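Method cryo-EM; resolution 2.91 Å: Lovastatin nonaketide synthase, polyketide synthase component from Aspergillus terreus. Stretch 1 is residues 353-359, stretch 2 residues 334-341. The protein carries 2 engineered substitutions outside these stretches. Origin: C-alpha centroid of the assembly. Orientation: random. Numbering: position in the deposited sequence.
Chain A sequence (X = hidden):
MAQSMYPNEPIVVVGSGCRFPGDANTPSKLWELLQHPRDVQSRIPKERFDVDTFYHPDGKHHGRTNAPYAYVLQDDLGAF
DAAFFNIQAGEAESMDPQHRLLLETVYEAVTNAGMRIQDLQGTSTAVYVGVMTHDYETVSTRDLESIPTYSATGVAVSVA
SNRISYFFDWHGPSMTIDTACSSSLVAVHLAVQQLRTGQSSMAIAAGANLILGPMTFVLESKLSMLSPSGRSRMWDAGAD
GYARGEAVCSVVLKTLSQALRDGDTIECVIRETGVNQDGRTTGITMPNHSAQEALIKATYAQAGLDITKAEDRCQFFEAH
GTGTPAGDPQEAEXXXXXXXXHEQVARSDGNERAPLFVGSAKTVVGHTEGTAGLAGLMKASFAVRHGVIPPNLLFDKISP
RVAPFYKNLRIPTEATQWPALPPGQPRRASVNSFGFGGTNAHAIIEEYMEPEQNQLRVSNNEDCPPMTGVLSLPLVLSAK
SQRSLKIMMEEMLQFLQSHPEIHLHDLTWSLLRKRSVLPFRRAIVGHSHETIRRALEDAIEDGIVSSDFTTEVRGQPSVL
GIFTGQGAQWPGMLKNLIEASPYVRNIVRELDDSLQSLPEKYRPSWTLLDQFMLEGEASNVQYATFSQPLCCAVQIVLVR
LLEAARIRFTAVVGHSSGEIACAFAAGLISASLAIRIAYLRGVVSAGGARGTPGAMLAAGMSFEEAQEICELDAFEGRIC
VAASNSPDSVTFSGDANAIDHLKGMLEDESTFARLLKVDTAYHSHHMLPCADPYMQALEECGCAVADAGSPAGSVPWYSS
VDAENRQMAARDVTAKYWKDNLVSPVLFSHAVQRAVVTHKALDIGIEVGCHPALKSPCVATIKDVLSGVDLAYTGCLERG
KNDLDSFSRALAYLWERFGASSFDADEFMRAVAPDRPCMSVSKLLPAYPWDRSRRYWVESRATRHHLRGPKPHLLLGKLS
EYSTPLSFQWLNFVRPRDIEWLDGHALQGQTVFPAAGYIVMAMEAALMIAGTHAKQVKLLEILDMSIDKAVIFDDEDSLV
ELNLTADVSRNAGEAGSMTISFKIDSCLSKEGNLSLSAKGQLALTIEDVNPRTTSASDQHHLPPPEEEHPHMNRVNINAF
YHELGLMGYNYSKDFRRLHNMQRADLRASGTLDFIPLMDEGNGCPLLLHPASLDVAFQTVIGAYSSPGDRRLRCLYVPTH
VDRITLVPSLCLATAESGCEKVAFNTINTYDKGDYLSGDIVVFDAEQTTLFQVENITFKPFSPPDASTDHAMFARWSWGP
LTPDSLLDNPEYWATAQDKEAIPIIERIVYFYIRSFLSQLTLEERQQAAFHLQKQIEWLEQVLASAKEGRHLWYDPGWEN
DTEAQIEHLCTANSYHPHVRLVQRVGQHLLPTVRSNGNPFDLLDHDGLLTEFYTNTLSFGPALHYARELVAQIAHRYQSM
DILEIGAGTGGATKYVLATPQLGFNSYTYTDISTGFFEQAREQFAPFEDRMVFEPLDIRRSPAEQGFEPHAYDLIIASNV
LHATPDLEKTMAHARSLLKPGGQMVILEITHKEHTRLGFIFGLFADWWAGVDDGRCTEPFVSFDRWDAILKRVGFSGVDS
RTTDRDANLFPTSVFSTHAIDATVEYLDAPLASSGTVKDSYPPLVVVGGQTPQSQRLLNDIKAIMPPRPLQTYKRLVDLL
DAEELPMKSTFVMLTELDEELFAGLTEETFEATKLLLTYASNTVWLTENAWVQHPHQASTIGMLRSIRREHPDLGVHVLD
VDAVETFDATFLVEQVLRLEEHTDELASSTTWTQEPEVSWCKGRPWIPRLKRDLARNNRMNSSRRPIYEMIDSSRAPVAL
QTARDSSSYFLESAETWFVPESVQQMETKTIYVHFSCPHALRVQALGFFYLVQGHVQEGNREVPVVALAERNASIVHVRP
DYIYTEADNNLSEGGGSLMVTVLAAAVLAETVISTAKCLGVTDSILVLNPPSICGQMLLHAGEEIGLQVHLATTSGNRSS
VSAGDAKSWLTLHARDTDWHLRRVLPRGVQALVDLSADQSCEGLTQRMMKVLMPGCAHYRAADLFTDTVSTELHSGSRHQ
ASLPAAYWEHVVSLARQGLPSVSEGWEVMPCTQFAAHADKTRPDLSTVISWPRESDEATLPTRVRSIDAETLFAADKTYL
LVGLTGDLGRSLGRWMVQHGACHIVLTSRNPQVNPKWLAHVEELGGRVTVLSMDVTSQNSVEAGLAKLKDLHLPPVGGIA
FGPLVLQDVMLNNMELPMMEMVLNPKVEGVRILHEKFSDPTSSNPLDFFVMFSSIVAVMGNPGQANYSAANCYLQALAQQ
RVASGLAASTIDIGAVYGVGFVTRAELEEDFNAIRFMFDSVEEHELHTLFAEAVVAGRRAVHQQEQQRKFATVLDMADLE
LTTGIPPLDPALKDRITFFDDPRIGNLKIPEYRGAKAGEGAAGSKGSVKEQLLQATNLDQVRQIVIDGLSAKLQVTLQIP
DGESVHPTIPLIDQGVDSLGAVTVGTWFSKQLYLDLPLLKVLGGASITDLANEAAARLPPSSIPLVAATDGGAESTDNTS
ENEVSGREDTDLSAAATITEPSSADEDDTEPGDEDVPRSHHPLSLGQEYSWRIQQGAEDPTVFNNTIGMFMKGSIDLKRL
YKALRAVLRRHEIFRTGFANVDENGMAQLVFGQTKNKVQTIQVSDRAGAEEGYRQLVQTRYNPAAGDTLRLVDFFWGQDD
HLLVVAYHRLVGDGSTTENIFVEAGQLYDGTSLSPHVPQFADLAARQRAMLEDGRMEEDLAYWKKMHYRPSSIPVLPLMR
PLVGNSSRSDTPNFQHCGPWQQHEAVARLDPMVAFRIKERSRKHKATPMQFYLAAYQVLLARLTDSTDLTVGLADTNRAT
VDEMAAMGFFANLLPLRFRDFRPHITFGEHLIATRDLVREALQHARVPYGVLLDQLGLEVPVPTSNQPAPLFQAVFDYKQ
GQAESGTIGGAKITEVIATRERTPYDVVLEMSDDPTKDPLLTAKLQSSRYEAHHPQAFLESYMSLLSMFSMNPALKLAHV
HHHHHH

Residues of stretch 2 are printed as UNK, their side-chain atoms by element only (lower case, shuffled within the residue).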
# COMPACT_ATOMS: atom_id res chain seq x y z
N ARG A 353 -66.58 3.81 -17.03
CA ARG A 353 -65.81 3.97 -15.81
C ARG A 353 -64.32 3.88 -16.13
O ARG A 353 -63.69 2.84 -15.95
CB ARG A 353 -66.21 2.90 -14.78
CG ARG A 353 -66.09 3.35 -13.33
CD ARG A 353 -64.64 3.47 -12.87
NE ARG A 353 -64.29 4.85 -12.54
CZ ARG A 353 -64.57 5.44 -11.39
NH1 ARG A 353 -65.21 4.81 -10.42
NH2 ARG A 353 -64.20 6.70 -11.20
N ALA A 354 -63.76 4.98 -16.63
CA ALA A 354 -62.36 4.99 -17.00
C ALA A 354 -61.48 4.85 -15.76
O ALA A 354 -61.81 5.39 -14.70
CB ALA A 354 -62.01 6.29 -17.74
N PRO A 355 -60.36 4.13 -15.86
CA PRO A 355 -59.48 3.99 -14.70
C PRO A 355 -58.61 5.22 -14.50
O PRO A 355 -58.44 6.06 -15.39
CB PRO A 355 -58.63 2.77 -15.07
CG PRO A 355 -58.53 2.84 -16.55
CD PRO A 355 -59.85 3.40 -17.03
N LEU A 356 -58.05 5.31 -13.30
CA LEU A 356 -57.11 6.37 -12.96
C LEU A 356 -55.71 5.91 -13.36
O LEU A 356 -55.10 5.07 -12.68
CB LEU A 356 -57.18 6.70 -11.47
CG LEU A 356 -56.27 7.82 -10.96
CD1 LEU A 356 -56.82 8.39 -9.66
CD2 LEU A 356 -54.85 7.33 -10.76
N PHE A 357 -55.21 6.44 -14.47
CA PHE A 357 -53.92 6.01 -14.99
C PHE A 357 -52.81 6.38 -14.02
O PHE A 357 -52.75 7.51 -13.52
CB PHE A 357 -53.66 6.65 -16.35
CG PHE A 357 -54.53 6.10 -17.45
CD1 PHE A 357 -55.77 6.64 -17.70
CD2 PHE A 357 -54.09 5.04 -18.23
CE1 PHE A 357 -56.57 6.13 -18.71
CE2 PHE A 357 -54.88 4.53 -19.24
CZ PHE A 357 -56.12 5.08 -19.48
N VAL A 358 -51.92 5.43 -13.76
CA VAL A 358 -50.78 5.62 -12.87
C VAL A 358 -49.52 5.25 -13.64
O VAL A 358 -49.41 4.12 -14.14
CB VAL A 358 -50.90 4.79 -11.59
CG1 VAL A 358 -49.88 5.23 -10.57
CG2 VAL A 358 -52.30 4.89 -11.01
N GLY A 359 -48.58 6.18 -13.74
CA GLY A 359 -47.35 5.92 -14.46
C GLY A 359 -46.18 6.73 -13.93
O GLY A 359 -46.24 7.96 -13.87
N UNK A 334 -52.25 3.24 -1.25
CA UNK A 334 -52.53 4.63 -0.92
C UNK A 334 -53.33 5.30 -2.02
O UNK A 334 -54.31 6.00 -1.76
c UNK A 334 -51.22 5.38 -0.67
N UNK A 335 -52.93 5.08 -3.27
CA UNK A 335 -53.63 5.69 -4.40
C UNK A 335 -55.07 5.19 -4.45
O UNK A 335 -56.02 5.97 -4.61
c UNK A 335 -52.89 5.40 -5.71
c UNK A 335 -50.64 5.73 -6.86
c UNK A 335 -51.52 6.10 -5.70
c UNK A 335 -53.70 5.87 -6.91
N UNK A 336 -55.25 3.87 -4.32
CA UNK A 336 -56.59 3.30 -4.41
C UNK A 336 -57.48 3.81 -3.28
O UNK A 336 -58.64 4.17 -3.52
c UNK A 336 -56.51 1.78 -4.37
N UNK A 337 -56.96 3.87 -2.06
CA UNK A 337 -57.75 4.30 -0.92
C UNK A 337 -57.98 5.81 -0.91
O UNK A 337 -58.93 6.27 -0.27
c UNK A 337 -57.08 3.88 0.38
c UNK A 337 -57.03 2.37 0.49
o UNK A 337 -55.74 4.40 0.43
N UNK A 338 -57.14 6.58 -1.60
CA UNK A 338 -57.35 8.02 -1.67
C UNK A 338 -58.37 8.37 -2.76
O UNK A 338 -59.28 9.16 -2.53
c UNK A 338 -56.02 8.73 -1.94
N UNK A 339 -58.22 7.77 -3.94
CA UNK A 339 -59.13 8.04 -5.04
C UNK A 339 -60.30 7.07 -5.09
O UNK A 339 -61.24 7.29 -5.86
c UNK A 339 -56.44 11.20 -6.73
c UNK A 339 -57.24 8.95 -6.46
c UNK A 339 -54.89 9.41 -6.42
c UNK A 339 -55.14 10.75 -6.61
c UNK A 339 -57.48 10.30 -6.65
c UNK A 339 -55.94 8.52 -6.34
c UNK A 339 -58.38 7.98 -6.37
N UNK A 340 -60.27 6.00 -4.30
CA UNK A 340 -61.32 4.99 -4.31
C UNK A 340 -61.44 4.43 -2.90
O UNK A 340 -60.93 5.01 -1.94
c UNK A 340 -60.20 5.46 -9.26
c UNK A 340 -61.77 4.73 -7.61
c UNK A 340 -59.17 5.19 -8.38
c UNK A 340 -61.51 5.23 -8.87
c UNK A 340 -59.44 4.69 -7.13
c UNK A 340 -61.03 3.91 -5.35
c UNK A 340 -60.74 4.45 -6.73
N UNK A 341 -62.12 3.29 -2.78
CA UNK A 341 -62.37 2.73 -1.47
C UNK A 341 -63.26 3.59 -0.61
O UNK A 341 -63.08 3.64 0.61

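Position 334 carries a single side-chain carbon, CB, which is out of reach of stretch 1 and touches nothing there. A lone methyl makes it Ala334, a helical residue whose O accepts the backbone bond from N of position 338 at 2.9 Å.

At position 335 there are four carbons, forked at the first, with one arm two carbons long. The CA-to-CB bond points toward the strand, and the forked carbons face Val358 and Leu356. That is an isoleucine, Ile335, with chi1 m and chi2 t. Its CD1 lies 3.8 Å from Val358 CG1, and Ile335 CG2 lies 4.3 Å from Leu356 CD2, so one side chain touches both residues.

Position 336 again has one carbon, directed sideways and out of contact: Ala336.

Position 337 has one carbon bearing an oxygen and a second carbon, the pattern of threonine. Thr337, chi1 p, is out of reach of stretch 1, so its polar group takes no part in this contact.

Position 338 holds one carbon, out of reach of stretch 1, and is Ala338.

Position 339 shows one carbon followed by a ring of six carbons with no heteroatom, and Leu356 CD1 sits over one face of that ring, hence Phe339. One turn after Ile335, whose O accepts the N of Phe339 at 2.9 Å, it also points toward the strand. Leu356 CD1 lies 3.5 Å from the ring centroid of Phe339 and 22° off the normal, a CH-pi contact; the same methyl carbon is 3.3 Å from Phe339 CG.

Position 340 repeats the carbon and six-carbon ring, and the edge of this ring meets Leu356 CB and Arg353 NH2, giving Phe340. It is the first residue to leave helical phi/psi, yet it too points toward stretch 1. Phe340 CZ is 3.9 Å from Leu356 CB, and Phe340 CE1 is 3.9 Å from Arg353 NH2, lying over one face of the guanidinium.

Position 341 has no side-chain atoms. It is Gly341, and its phi of 65° is one that glycine readily adopts.

The rule is alternation meeting helical periodicity. In the strand, Leu356 and Val358 point toward the helix while Phe357 between them is out of reach; in the helix, Ile335 and Phe339 answer four residues apart, running nearly antiparallel to the strand at 157°. Leu356 is the hub, touching Ile335, Phe339 and Phe340. No hydrogen bond crosses between the stretches, so apolar packing dominates, and Arg353 extends it at an exposed margin by laying its guanidinium against Phe340.

Stretch 2, residues 334-341: AIATAFFG
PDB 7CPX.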